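Local coordinates for protein putative fimbrial subunit (Corynebacterium diphtheriae, PDB 4HSQ) that probably polymerises as the major pilin SpaD into the shaft of adhesive surface pili, the chain here comprising its domains D2 and D3 with one bound calcium ion, at residues V112-T116 and D261-L265; R121-I125 and V135-T139; L205-F210 and F246-I251. One frame throughout, in Å; residues are numbered along the deposited sequence.

Contact 1 (V112-T116 and D261-L265); sequences VGNTT and DEVTL. With CA (calcium ion), chain B.
Asp261 OD1 is gripped by two donors just behind Val263, the residue that fits into the curve of loop 112-116. Val263 N lies 3.0 Å and Thr264 OG1 2.8 Å from Asp261 OD1, arriving from opposite faces of the carboxylate plane. Held in this way, Val263 presents both methyls to the loop. Its CG1 makes the closest approach, 3.6 Å from Asn114 O and also against Thr115 CA; with chi1 at -59° it lies anti to its own carbonyl carbon. CG2 turns to Gly113 O, while Val263 CB touches Val112 CG1 (4.0 Å) and Thr116 CG2. The Val112 and Val263 side chains point in opposing directions as they pass. No direct hydrogen bond joins the segments. On the solvent side one water spans them instead, donating to Asn114 O and to Glu262 OE2. Behind the apolar patch, Asp261 O and Thr264 O each bind calcium at 2.2 Å, with Ile251, Glu253 and Asp260 supplying the other protein oxygens. The arrangement is an Asx turn within a type I beta turn, a compact calcium-binding loop whose outer corner is packed against a loop of the neighbouring Sgo0707 N2-type domain.

Contact 2 (R121-I125 and V135-T139); sequences RADVI and VKNKT
Thr139 and Ala122 meet through two bonds at one end of this antiparallel pairing. Thr139 N donates to Ala122 O at 2.8 Å, and Ala122 N returns a nearly straight bond (167°) to Thr139 OG1 at 3.0 Å. The side-chain hydroxyl thus serves as the acceptor for the opposite strand, placed there by a chi1 of 66° that sets OG1 between the backbone N and the carbonyl carbon. Thr139 CG2 then lies against Ala122 CB. Farther along, Val124 and Asn137 form a hydrogen-bonded pair, Val124 N reaching Asn137 O at 2.8 Å and Asn137 N reaching Val124 O at 2.9 Å. Val124 CG2 packs against Asn137 CB on the face where Ala122 and Thr139 also meet, the compact side of the hairpin.

The other face carries Asp123, Ile125, Lys136 and Lys138; Ile125 is buried there, but the two lysines are exposed to solvent and more loosely held. Asp123 and Lys138 run side by side, and the lysine bends twice near its end to bring NZ to Asp123 OD1, a salt bridge of 3.3 Å whose hydrogen bond is weak. Lys136 NZ stays 4.2 Å from Asp123 OD2, so its attraction is probably only a general electrostatic one; its aliphatic part is better used, CG lying 3.8 Å from Ile125 CG1. Arg121, also exposed, passes Thr139 in the opposite sense and sets NH1 in the carbonyl plane of Thr139 O, at 3.3 Å.

Strands 117-127 and 134-138 form a beta hairpin in the Sgo0707 N2-type domain. Strand 41-46 pairs with strand 117-127 through Asp123 and Ile125, and strand 20-28 of a second sheet packs against Ala122, Val124 and Thr139 through Ile25.

Contact 3 (L205-F210 and F246-I251); sequences LHVTDF and FTRAKI. With CA (calcium ion), chain B.
Asp209 holds Arg248 with both carboxylate oxygens, its chi1 of 62° setting CG between the backbone N and the carbonyl carbon and turning the carboxylate to the arginine. OD1 accepts from Arg248 N at 3.0 Å and OD2 from Arg248 NE, also at 3.0 Å; the second bond is straight (169°) and lies in the guanidinium plane, although each donor stands above the carboxylate plane. Phe210 CD2 sits over one guanidinium face, its ring turned 40° from that group. Nearby, Thr208 N donates to Phe246 O at 2.9 Å. The Phe246 ring is sandwiched between Ile251 CD1 and Leu205 CD1. Val207 CG1 touches the same Ile251 CD1 at 3.7 Å.

These contacts join the end of strand 199-206 to the start of the short helix 248-252 in the prealbumin-like domain. Thr247 is the N-cap, its OG1 accepting from Lys250 N at 3.2 Å, and a water links Asp209 OD2 to Ala249 N. The helix start would be expected to stabilise the aspartate's negative charge.

Farther out, Glu215 forms a salt bridge with Arg248 NH2, and Tyr145 adds a cation-pi contact to Arg248. Toward the helix's C-terminal end, Ile251 O binds calcium at 2.3 Å.

Contacts 1 and 3 are neighbours, their centres about 11 Å apart, and share the calcium ion: contact 1 provides two backbone carbonyls and contact 3 a third, with one metal-bound water common to both. They also touch directly through Ile251 CG2, which lies 3.4 Å from Val263 C and 3.8 Å from Thr116 CG2. Ile251 therefore packs against both partners of contact 1 while its backbone binds the metal. Contact 2 stands apart, its centre about 30 Å from each of the others and its nearest atoms about 13 Å away. It reaches them through their common sheet, in which strand 142-155 pairs with strands 117-127, 199-206 and 264-271.

Contact 1 (V112-T116 and D261-L265)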
ATOM      1  N   VAL A 112      -7.287  -5.081   1.349  1.00 11.10           N
ATOM      2  CA  VAL A 112      -6.408  -5.730   2.310  1.00 11.80           C
ATOM      3  C   VAL A 112      -6.286  -7.216   1.930  1.00 14.56           C
ATOM      4  O   VAL A 112      -5.188  -7.750   1.865  1.00 15.48           O
ATOM      5  CB  VAL A 112      -6.961  -5.519   3.744  1.00 13.54           C
ATOM      6  CG1 VAL A 112      -6.281  -6.447   4.762  1.00 13.85           C
ATOM      7  CG2 VAL A 112      -6.829  -4.058   4.156  1.00 12.46           C
ATOM      8  N   GLY A 113      -7.406  -7.863   1.665  1.00 14.71           N
ATOM      9  CA  GLY A 113      -7.353  -9.292   1.351  1.00 14.49           C
ATOM     10  C   GLY A 113      -7.158 -10.150   2.592  1.00 18.92           C
ATOM     11  O   GLY A 113      -7.539  -9.759   3.702  1.00 17.38           O
ATOM     12  N   ASN A 114      -6.537 -11.319   2.420  1.00 16.93           N
ATOM     13  CA  ASN A 114      -6.454 -12.308   3.509  1.00 17.24           C
ATOM     14  C   ASN A 114      -5.216 -12.232   4.395  1.00 18.67           C
ATOM     15  O   ASN A 114      -5.147 -12.955   5.390  1.00 16.86           O
ATOM     16  CB  ASN A 114      -6.646 -13.713   2.940  1.00 19.11           C
ATOM     17  CG  ASN A 114      -8.074 -13.966   2.469  1.00 50.46           C
ATOM     18  OD1 ASN A 114      -9.043 -13.327   2.905  1.00 43.97           O
ATOM     19  ND2 ASN A 114      -8.242 -14.926   1.579  1.00 52.64           N
ATOM     20  N   THR A 115      -4.278 -11.305   4.106  1.00 14.95           N
ATOM     21  CA  THR A 115      -3.120 -11.066   4.972  1.00 14.69           C
ATOM     22  C   THR A 115      -2.906  -9.564   5.001  1.00 16.97           C
ATOM     23  O   THR A 115      -3.125  -8.896   3.980  1.00 15.06           O
ATOM     24  CB  THR A 115      -1.831 -11.804   4.479  1.00 21.62           C
ATOM     25  OG1 THR A 115      -1.496 -11.357   3.158  1.00 20.41           O
ATOM     26  CG2 THR A 115      -1.940 -13.350   4.540  1.00 22.03           C
ATOM     27  N   THR A 116      -2.373  -9.049   6.096  1.00 13.42           N
ATOM     28  CA  THR A 116      -2.022  -7.625   6.102  1.00 12.06           C
ATOM     29  C   THR A 116      -0.819  -7.436   5.198  1.00 15.03           C
ATOM     30  O   THR A 116      -0.761  -6.440   4.485  1.00 15.49           O
ATOM     31  CB  THR A 116      -1.734  -7.124   7.519  1.00 15.21           C
ATOM     32  OG1 THR A 116      -0.672  -7.907   8.073  1.00 17.23           O
ATOM     33  CG2 THR A 116      -2.973  -7.187   8.427  1.00 13.32           C
ATOM     34  N   ASP A 261     -10.770 -10.401  13.282  1.00 17.01           N
ATOM     35  CA  ASP A 261      -9.871 -11.390  12.734  1.00 16.15           C
ATOM     36  C   ASP A 261      -8.459 -10.795  12.708  1.00 16.31           C
ATOM     37  O   ASP A 261      -8.240  -9.687  13.218  1.00 15.21           O
ATOM     38  CB  ASP A 261     -10.361 -11.901  11.370  1.00 18.91           C
ATOM     39  CG  ASP A 261     -10.453 -10.851  10.289  1.00 20.33           C
ATOM     40  OD1 ASP A 261      -9.714  -9.873  10.364  1.00 16.40           O
ATOM     41  OD2 ASP A 261     -11.191 -11.075   9.309  1.00 20.45           O
ATOM     42  N   GLU A 262      -7.499 -11.530  12.160  1.00 12.73           N
ATOM     43  CA  GLU A 262      -6.109 -11.104  12.180  1.00 13.09           C
ATOM     44  C   GLU A 262      -5.779  -9.981  11.158  1.00 17.01           C
ATOM     45  O   GLU A 262      -4.651  -9.508  11.170  1.00 15.35           O
ATOM     46  CB  GLU A 262      -5.172 -12.330  11.995  1.00 15.03           C
ATOM     47  CG  GLU A 262      -5.218 -12.983  10.622  1.00 26.43           C
ATOM     48  CD  GLU A 262      -6.239 -14.094  10.439  1.00 54.58           C
ATOM     49  OE1 GLU A 262      -7.325 -14.046  11.070  1.00 42.89           O
ATOM     50  OE2 GLU A 262      -5.957 -15.010   9.632  1.00 54.72           O
ATOM     51  N   VAL A 263      -6.744  -9.550  10.286  1.00 14.39           N
ATOM     52  CA  VAL A 263      -6.463  -8.482   9.299  1.00 14.08           C
ATOM     53  C   VAL A 263      -7.308  -7.221   9.611  1.00 16.68           C
ATOM     54  O   VAL A 263      -7.266  -6.237   8.856  1.00 16.21           O
ATOM     55  CB  VAL A 263      -6.659  -8.937   7.808  1.00 17.43           C
ATOM     56  CG1 VAL A 263      -5.766 -10.120   7.460  1.00 16.75           C
ATOM     57  CG2 VAL A 263      -8.133  -9.267   7.491  1.00 17.98           C
ATOM     58  N   THR A 264      -8.093  -7.278  10.693  1.00 12.15           N
ATOM     59  CA  THR A 264      -9.021  -6.215  11.094  1.00 12.50           C
ATOM     60  C   THR A 264      -8.799  -5.780  12.530  1.00 16.60           C
ATOM     61  O   THR A 264      -8.695  -6.603  13.433  1.00 16.13           O
ATOM     62  CB  THR A 264     -10.496  -6.697  10.947  1.00 15.99           C
ATOM     63  OG1 THR A 264     -10.656  -7.331   9.672  1.00 15.08           O
ATOM     64  CG2 THR A 264     -11.526  -5.553  11.100  1.00 13.74           C
ATOM     65  N   LEU A 265      -8.798  -4.483  12.729  1.00 13.91           N
ATOM     66  CA  LEU A 265      -8.793  -3.894  14.045  1.00 14.22           C
ATOM     67  C   LEU A 265     -10.218  -3.452  14.265  1.00 18.22           C
ATOM     68  O   LEU A 265     -10.780  -2.811  13.385  1.00 16.95           O
ATOM     69  CB  LEU A 265      -7.817  -2.735  14.134  1.00 14.34           C
ATOM     70  CG  LEU A 265      -7.564  -2.200  15.549  1.00 20.48           C
ATOM     71  CD1 LEU A 265      -6.104  -1.826  15.708  1.00 21.61           C
ATOM     72  CD2 LEU A 265      -8.414  -0.984  15.831  1.00 22.68           C
TER
HETATM   73 CA    CA B 501      -7.747  -8.142  14.756  1.00 16.75          CA
HETATM   74  O   HOH W   1      -4.137 -13.899   7.540  1.00 39.48           O
HETATM   75  O   HOH W   2      -7.245  -6.349  16.391  1.00 17.62           O

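Contact 2 (R121-I125 and V135-T139)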
ATOM      1  N   ARG A 121       8.694  -8.894  -5.141  1.00 15.63           N
ATOM      2  CA  ARG A 121      10.042  -9.273  -5.566  1.00 16.94           C
ATOM      3  C   ARG A 121      10.120  -9.143  -7.085  1.00 19.69           C
ATOM      4  O   ARG A 121       9.117  -9.324  -7.775  1.00 19.10           O
ATOM      5  CB  ARG A 121      10.342 -10.729  -5.135  1.00 21.12           C
ATOM      6  CG  ARG A 121      11.829 -11.044  -5.081  1.00 32.96           C
ATOM      7  CD  ARG A 121      12.089 -12.537  -4.960  1.00 42.15           C
ATOM      8  NE  ARG A 121      11.639 -13.094  -3.682  1.00 55.31           N
ATOM      9  CZ  ARG A 121      12.398 -13.195  -2.593  1.00 71.36           C
ATOM     10  NH1 ARG A 121      13.650 -12.751  -2.603  1.00 49.49           N
ATOM     11  NH2 ARG A 121      11.907 -13.729  -1.481  1.00 61.75           N
ATOM     12  N   ALA A 122      11.308  -8.901  -7.616  1.00 17.06           N
ATOM     13  CA  ALA A 122      11.445  -8.823  -9.067  1.00 16.71           C
ATOM     14  C   ALA A 122      12.703  -9.555  -9.531  1.00 21.23           C
ATOM     15  O   ALA A 122      13.532  -9.968  -8.725  1.00 20.72           O
ATOM     16  CB  ALA A 122      11.506  -7.365  -9.498  1.00 17.30           C
ATOM     17  N   ASP A 123      12.813  -9.711 -10.833  1.00 18.92           N
ATOM     18  CA  ASP A 123      13.937 -10.303 -11.538  1.00 20.26           C
ATOM     19  C   ASP A 123      14.386  -9.353 -12.641  1.00 24.53           C
ATOM     20  O   ASP A 123      13.557  -8.668 -13.246  1.00 22.19           O
ATOM     21  CB  ASP A 123      13.527 -11.651 -12.180  1.00 23.34           C
ATOM     22  CG  ASP A 123      12.684 -12.595 -11.343  1.00 43.89           C
ATOM     23  OD1 ASP A 123      13.192 -13.097 -10.330  1.00 46.74           O
ATOM     24  OD2 ASP A 123      11.518 -12.857 -11.728  1.00 54.58           O
ATOM     25  N   VAL A 124      15.681  -9.340 -12.930  1.00 21.05           N
ATOM     26  CA  VAL A 124      16.233  -8.662 -14.083  1.00 21.71           C
ATOM     27  C   VAL A 124      16.855  -9.803 -14.898  1.00 24.15           C
ATOM     28  O   VAL A 124      17.520 -10.682 -14.333  1.00 24.36           O
ATOM     29  CB  VAL A 124      17.165  -7.446 -13.822  1.00 27.47           C
ATOM     30  CG1 VAL A 124      16.490  -6.420 -12.909  1.00 27.37           C
ATOM     31  CG2 VAL A 124      18.515  -7.866 -13.267  1.00 27.99           C
ATOM     32  N   ILE A 125      16.488  -9.890 -16.157  1.00 19.56           N
ATOM     33  CA  ILE A 125      16.921 -10.974 -17.046  1.00 19.11           C
ATOM     34  C   ILE A 125      17.579 -10.329 -18.254  1.00 22.91           C
ATOM     35  O   ILE A 125      16.981  -9.476 -18.927  1.00 21.08           O
ATOM     36  CB  ILE A 125      15.724 -11.920 -17.419  1.00 22.34           C
ATOM     37  CG1 ILE A 125      14.977 -12.402 -16.133  1.00 22.10           C
ATOM     38  CG2 ILE A 125      16.212 -13.136 -18.247  1.00 24.85           C
ATOM     39  CD1 ILE A 125      13.516 -12.880 -16.309  1.00 31.81           C
ATOM     40  N   VAL A 135      21.270 -14.388 -18.104  1.00 25.86           N
ATOM     41  CA  VAL A 135      21.525 -14.213 -16.666  1.00 25.03           C
ATOM     42  C   VAL A 135      20.228 -13.732 -16.017  1.00 27.81           C
ATOM     43  O   VAL A 135      19.548 -12.872 -16.585  1.00 23.84           O
ATOM     44  CB  VAL A 135      22.706 -13.237 -16.404  1.00 28.15           C
ATOM     45  CG1 VAL A 135      22.874 -12.937 -14.911  1.00 28.25           C
ATOM     46  CG2 VAL A 135      24.015 -13.771 -16.992  1.00 27.82           C
ATOM     47  N   LYS A 136      19.875 -14.310 -14.854  1.00 25.08           N
ATOM     48  CA  LYS A 136      18.684 -13.931 -14.115  1.00 24.66           C
ATOM     49  C   LYS A 136      19.083 -13.586 -12.673  1.00 30.10           C
ATOM     50  O   LYS A 136      19.563 -14.446 -11.924  1.00 30.85           O
ATOM     51  CB  LYS A 136      17.602 -15.028 -14.184  1.00 27.26           C
ATOM     52  CG  LYS A 136      16.314 -14.666 -13.446  1.00 37.93           C
ATOM     53  CD  LYS A 136      15.584 -15.910 -12.955  1.00 51.85           C
ATOM     54  CE  LYS A 136      14.106 -15.677 -12.765  1.00 62.95           C
ATOM     55  NZ  LYS A 136      13.341 -15.935 -14.013  1.00 70.23           N
ATOM     56  N   ASN A 137      18.918 -12.305 -12.306  1.00 24.10           N
ATOM     57  CA  ASN A 137      19.226 -11.810 -10.964  1.00 23.52           C
ATOM     58  C   ASN A 137      17.943 -11.397 -10.284  1.00 27.65           C
ATOM     59  O   ASN A 137      17.143 -10.681 -10.885  1.00 27.53           O
ATOM     60  CB  ASN A 137      20.201 -10.655 -11.024  1.00 24.47           C
ATOM     61  CG  ASN A 137      21.548 -11.064 -11.538  1.00 34.43           C
ATOM     62  OD1 ASN A 137      22.015 -12.171 -11.280  1.00 29.77           O
ATOM     63  ND2 ASN A 137      22.202 -10.180 -12.254  1.00 23.89           N
ATOM     64  N   LYS A 138      17.696 -11.941  -9.098  1.00 23.99           N
ATOM     65  CA  LYS A 138      16.485 -11.658  -8.330  1.00 23.55           C
ATOM     66  C   LYS A 138      16.786 -10.592  -7.299  1.00 24.61           C
ATOM     67  O   LYS A 138      17.910 -10.513  -6.774  1.00 24.11           O
ATOM     68  CB  LYS A 138      15.962 -12.932  -7.646  1.00 27.66           C
ATOM     69  CG  LYS A 138      15.683 -14.088  -8.604  1.00 46.51           C
ATOM     70  CD  LYS A 138      15.205 -15.332  -7.870  1.00 59.83           C
ATOM     71  CE  LYS A 138      13.741 -15.616  -8.101  1.00 72.59           C
ATOM     72  NZ  LYS A 138      13.511 -16.279  -9.411  1.00 85.16           N
ATOM     73  N   THR A 139      15.778  -9.770  -6.984  1.00 17.64           N
ATOM     74  CA  THR A 139      15.953  -8.767  -5.952  1.00 16.15           C
ATOM     75  C   THR A 139      15.628  -9.395  -4.615  1.00 18.65           C
ATOM     76  O   THR A 139      15.110 -10.525  -4.544  1.00 18.28           O
ATOM     77  CB  THR A 139      14.959  -7.588  -6.180  1.00 16.60           C
ATOM     78  OG1 THR A 139      13.634  -8.101  -5.981  1.00 15.41           O
ATOM     79  CG2 THR A 139      15.106  -6.890  -7.539  1.00 17.61           C
TER

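Contact 3 (L205-F210 and F246-I251)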
ATOM      1  N   LEU A 205      -6.351   0.547   5.626  1.00 11.57           N
ATOM      2  CA  LEU A 205      -5.386   1.578   5.923  1.00 11.66           C
ATOM      3  C   LEU A 205      -3.989   1.040   6.033  1.00 14.39           C
ATOM      4  O   LEU A 205      -3.797  -0.096   6.452  1.00 12.98           O
ATOM      5  CB  LEU A 205      -5.760   2.275   7.253  1.00 12.15           C
ATOM      6  CG  LEU A 205      -7.189   2.825   7.377  1.00 15.80           C
ATOM      7  CD1 LEU A 205      -7.452   3.327   8.808  1.00 15.08           C
ATOM      8  CD2 LEU A 205      -7.438   3.930   6.329  1.00 16.64           C
ATOM      9  N   HIS A 206      -3.003   1.892   5.722  1.00 10.14           N
ATOM     10  CA  HIS A 206      -1.588   1.545   5.873  1.00  8.98           C
ATOM     11  C   HIS A 206      -1.274   1.439   7.358  1.00 13.10           C
ATOM     12  O   HIS A 206      -1.672   2.312   8.150  1.00 13.87           O
ATOM     13  CB  HIS A 206      -0.739   2.649   5.242  1.00 10.24           C
ATOM     14  CG  HIS A 206       0.676   2.272   4.953  1.00 14.11           C
ATOM     15  ND1 HIS A 206       1.560   1.917   5.964  1.00 16.24           N
ATOM     16  CD2 HIS A 206       1.343   2.300   3.780  1.00 16.51           C
ATOM     17  CE1 HIS A 206       2.734   1.738   5.371  1.00 15.37           C
ATOM     18  NE2 HIS A 206       2.659   1.971   4.064  1.00 16.31           N
ATOM     19  N   VAL A 207      -0.585   0.371   7.749  1.00 12.09           N
ATOM     20  CA  VAL A 207      -0.175   0.228   9.165  1.00 10.98           C
ATOM     21  C   VAL A 207       0.797   1.354   9.522  1.00 14.96           C
ATOM     22  O   VAL A 207       1.545   1.848   8.660  1.00 12.44           O
ATOM     23  CB  VAL A 207       0.442  -1.146   9.504  1.00 13.36           C
ATOM     24  CG1 VAL A 207      -0.489  -2.288   9.067  1.00 12.59           C
ATOM     25  CG2 VAL A 207       1.865  -1.308   8.910  1.00 12.80           C
ATOM     26  N   THR A 208       0.815   1.735  10.807  1.00 14.35           N
ATOM     27  CA  THR A 208       1.680   2.840  11.240  1.00 15.59           C
ATOM     28  C   THR A 208       3.107   2.435  11.622  1.00 19.23           C
ATOM     29  O   THR A 208       3.968   3.307  11.676  1.00 19.95           O
ATOM     30  CB  THR A 208       1.045   3.534  12.456  1.00 17.65           C
ATOM     31  OG1 THR A 208       0.920   2.578  13.528  1.00 15.05           O
ATOM     32  CG2 THR A 208      -0.327   4.116  12.135  1.00 16.56           C
ATOM     33  N   ASP A 209       3.367   1.155  11.906  1.00 15.10           N
ATOM     34  CA  ASP A 209       4.669   0.725  12.463  1.00 14.99           C
ATOM     35  C   ASP A 209       5.663   0.183  11.435  1.00 18.57           C
ATOM     36  O   ASP A 209       6.752  -0.248  11.793  1.00 17.04           O
ATOM     37  CB  ASP A 209       4.418  -0.339  13.569  1.00 16.67           C
ATOM     38  CG  ASP A 209       3.739  -1.589  13.057  1.00 21.20           C
ATOM     39  OD1 ASP A 209       2.716  -1.461  12.343  1.00 17.59           O
ATOM     40  OD2 ASP A 209       4.260  -2.690  13.313  1.00 20.13           O
ATOM     41  N   PHE A 210       5.283   0.165  10.154  1.00 15.50           N
ATOM     42  CA  PHE A 210       6.141  -0.381   9.109  1.00 14.51           C
ATOM     43  C   PHE A 210       5.781   0.324   7.839  1.00 17.47           C
ATOM     44  O   PHE A 210       4.599   0.360   7.470  1.00 14.55           O
ATOM     45  CB  PHE A 210       5.922  -1.878   9.008  1.00 15.79           C
ATOM     46  CG  PHE A 210       6.977  -2.624   8.243  1.00 16.47           C
ATOM     47  CD1 PHE A 210       6.908  -2.728   6.859  1.00 15.82           C
ATOM     48  CD2 PHE A 210       8.010  -3.285   8.912  1.00 18.97           C
ATOM     49  CE1 PHE A 210       7.870  -3.442   6.149  1.00 16.57           C
ATOM     50  CE2 PHE A 210       8.958  -4.021   8.201  1.00 21.24           C
ATOM     51  CZ  PHE A 210       8.875  -4.101   6.824  1.00 19.47           C
ATOM     52  N   PHE A 246      -2.872   1.706  15.050  1.00 14.59           N
ATOM     53  CA  PHE A 246      -3.045   0.822  13.896  1.00 13.17           C
ATOM     54  C   PHE A 246      -1.734   0.149  13.458  1.00 14.52           C
ATOM     55  O   PHE A 246      -1.254   0.310  12.345  1.00 13.96           O
ATOM     56  CB  PHE A 246      -3.697   1.628  12.775  1.00 13.55           C
ATOM     57  CG  PHE A 246      -4.481   0.798  11.799  1.00 13.15           C
ATOM     58  CD1 PHE A 246      -5.672   0.185  12.179  1.00 14.59           C
ATOM     59  CD2 PHE A 246      -4.024   0.614  10.501  1.00 14.32           C
ATOM     60  CE1 PHE A 246      -6.405  -0.585  11.264  1.00 15.78           C
ATOM     61  CE2 PHE A 246      -4.744  -0.165   9.601  1.00 17.06           C
ATOM     62  CZ  PHE A 246      -5.941  -0.726   9.975  1.00 15.93           C
ATOM     63  N   THR A 247      -1.219  -0.703  14.334  1.00 13.12           N
ATOM     64  CA  THR A 247       0.026  -1.448  14.116  1.00 12.52           C
ATOM     65  C   THR A 247      -0.261  -2.889  13.709  1.00 13.97           C
ATOM     66  O   THR A 247      -1.331  -3.423  14.011  1.00 14.33           O
ATOM     67  CB  THR A 247       0.902  -1.419  15.370  1.00 19.23           C
ATOM     68  OG1 THR A 247       0.251  -2.193  16.387  1.00 16.83           O
ATOM     69  CG2 THR A 247       1.189   0.018  15.855  1.00 17.72           C
ATOM     70  N   ARG A 248       0.696  -3.518  13.035  1.00 12.57           N
ATOM     71  CA  ARG A 248       0.596  -4.936  12.669  1.00 12.22           C
ATOM     72  C   ARG A 248       0.184  -5.818  13.866  1.00 17.21           C
ATOM     73  O   ARG A 248      -0.719  -6.658  13.739  1.00 15.56           O
ATOM     74  CB  ARG A 248       1.951  -5.432  12.130  1.00 13.49           C
ATOM     75  CG  ARG A 248       2.302  -4.887  10.733  1.00 17.70           C
ATOM     76  CD  ARG A 248       3.696  -5.304  10.324  1.00 18.21           C
ATOM     77  NE  ARG A 248       4.732  -4.769  11.208  1.00 23.20           N
ATOM     78  CZ  ARG A 248       5.987  -5.208  11.228  1.00 31.61           C
ATOM     79  NH1 ARG A 248       6.375  -6.169  10.397  1.00 20.57           N
ATOM     80  NH2 ARG A 248       6.856  -4.702  12.085  1.00 23.58           N
ATOM     81  N   ALA A 249       0.857  -5.640  15.022  1.00 16.43           N
ATOM     82  CA  ALA A 249       0.602  -6.434  16.232  1.00 16.44           C
ATOM     83  C   ALA A 249      -0.812  -6.205  16.768  1.00 16.94           C
ATOM     84  O   ALA A 249      -1.498  -7.196  17.103  1.00 15.50           O
ATOM     85  CB  ALA A 249       1.629  -6.118  17.302  1.00 17.46           C
ATOM     86  N   LYS A 250      -1.280  -4.941  16.797  1.00 11.90           N
ATOM     87  CA  LYS A 250      -2.649  -4.655  17.273  1.00 12.90           C
ATOM     88  C   LYS A 250      -3.722  -5.231  16.333  1.00 15.06           C
ATOM     89  O   LYS A 250      -4.706  -5.796  16.792  1.00 16.65           O
ATOM     90  CB  LYS A 250      -2.896  -3.148  17.467  1.00 16.54           C
ATOM     91  CG  LYS A 250      -2.194  -2.571  18.704  1.00 29.41           C
ATOM     92  CD  LYS A 250      -2.975  -2.802  20.006  1.00 38.63           C
ATOM     93  CE  LYS A 250      -2.264  -2.242  21.218  1.00 45.53           C
ATOM     94  NZ  LYS A 250      -2.256  -0.753  21.229  1.00 56.20           N
ATOM     95  N   ILE A 251      -3.496  -5.144  15.041  1.00 12.04           N
ATOM     96  CA  ILE A 251      -4.446  -5.650  14.026  1.00 11.63           C
ATOM     97  C   ILE A 251      -4.532  -7.174  14.104  1.00 13.87           C
ATOM     98  O   ILE A 251      -5.626  -7.738  14.032  1.00 13.97           O
ATOM     99  CB  ILE A 251      -3.998  -5.187  12.625  1.00 13.16           C
ATOM    100  CG1 ILE A 251      -4.092  -3.656  12.491  1.00 12.98           C
ATOM    101  CG2 ILE A 251      -4.773  -5.927  11.497  1.00 11.71           C
ATOM    102  CD1 ILE A 251      -3.306  -3.081  11.302  1.00 13.18           C
TER
HETATM  103 CA    CA B 501      -7.747  -8.142  14.756  1.00 16.75          CA
HETATM  104  O   HOH W   3      -0.339   3.787  15.566  1.00 19.55           O
HETATM  105  O   HOH W   4       3.452  -4.153  15.280  1.00 16.53           O
HETATM  106  O   HOH W   2      -7.245  -6.349  16.391  1.00 17.62           O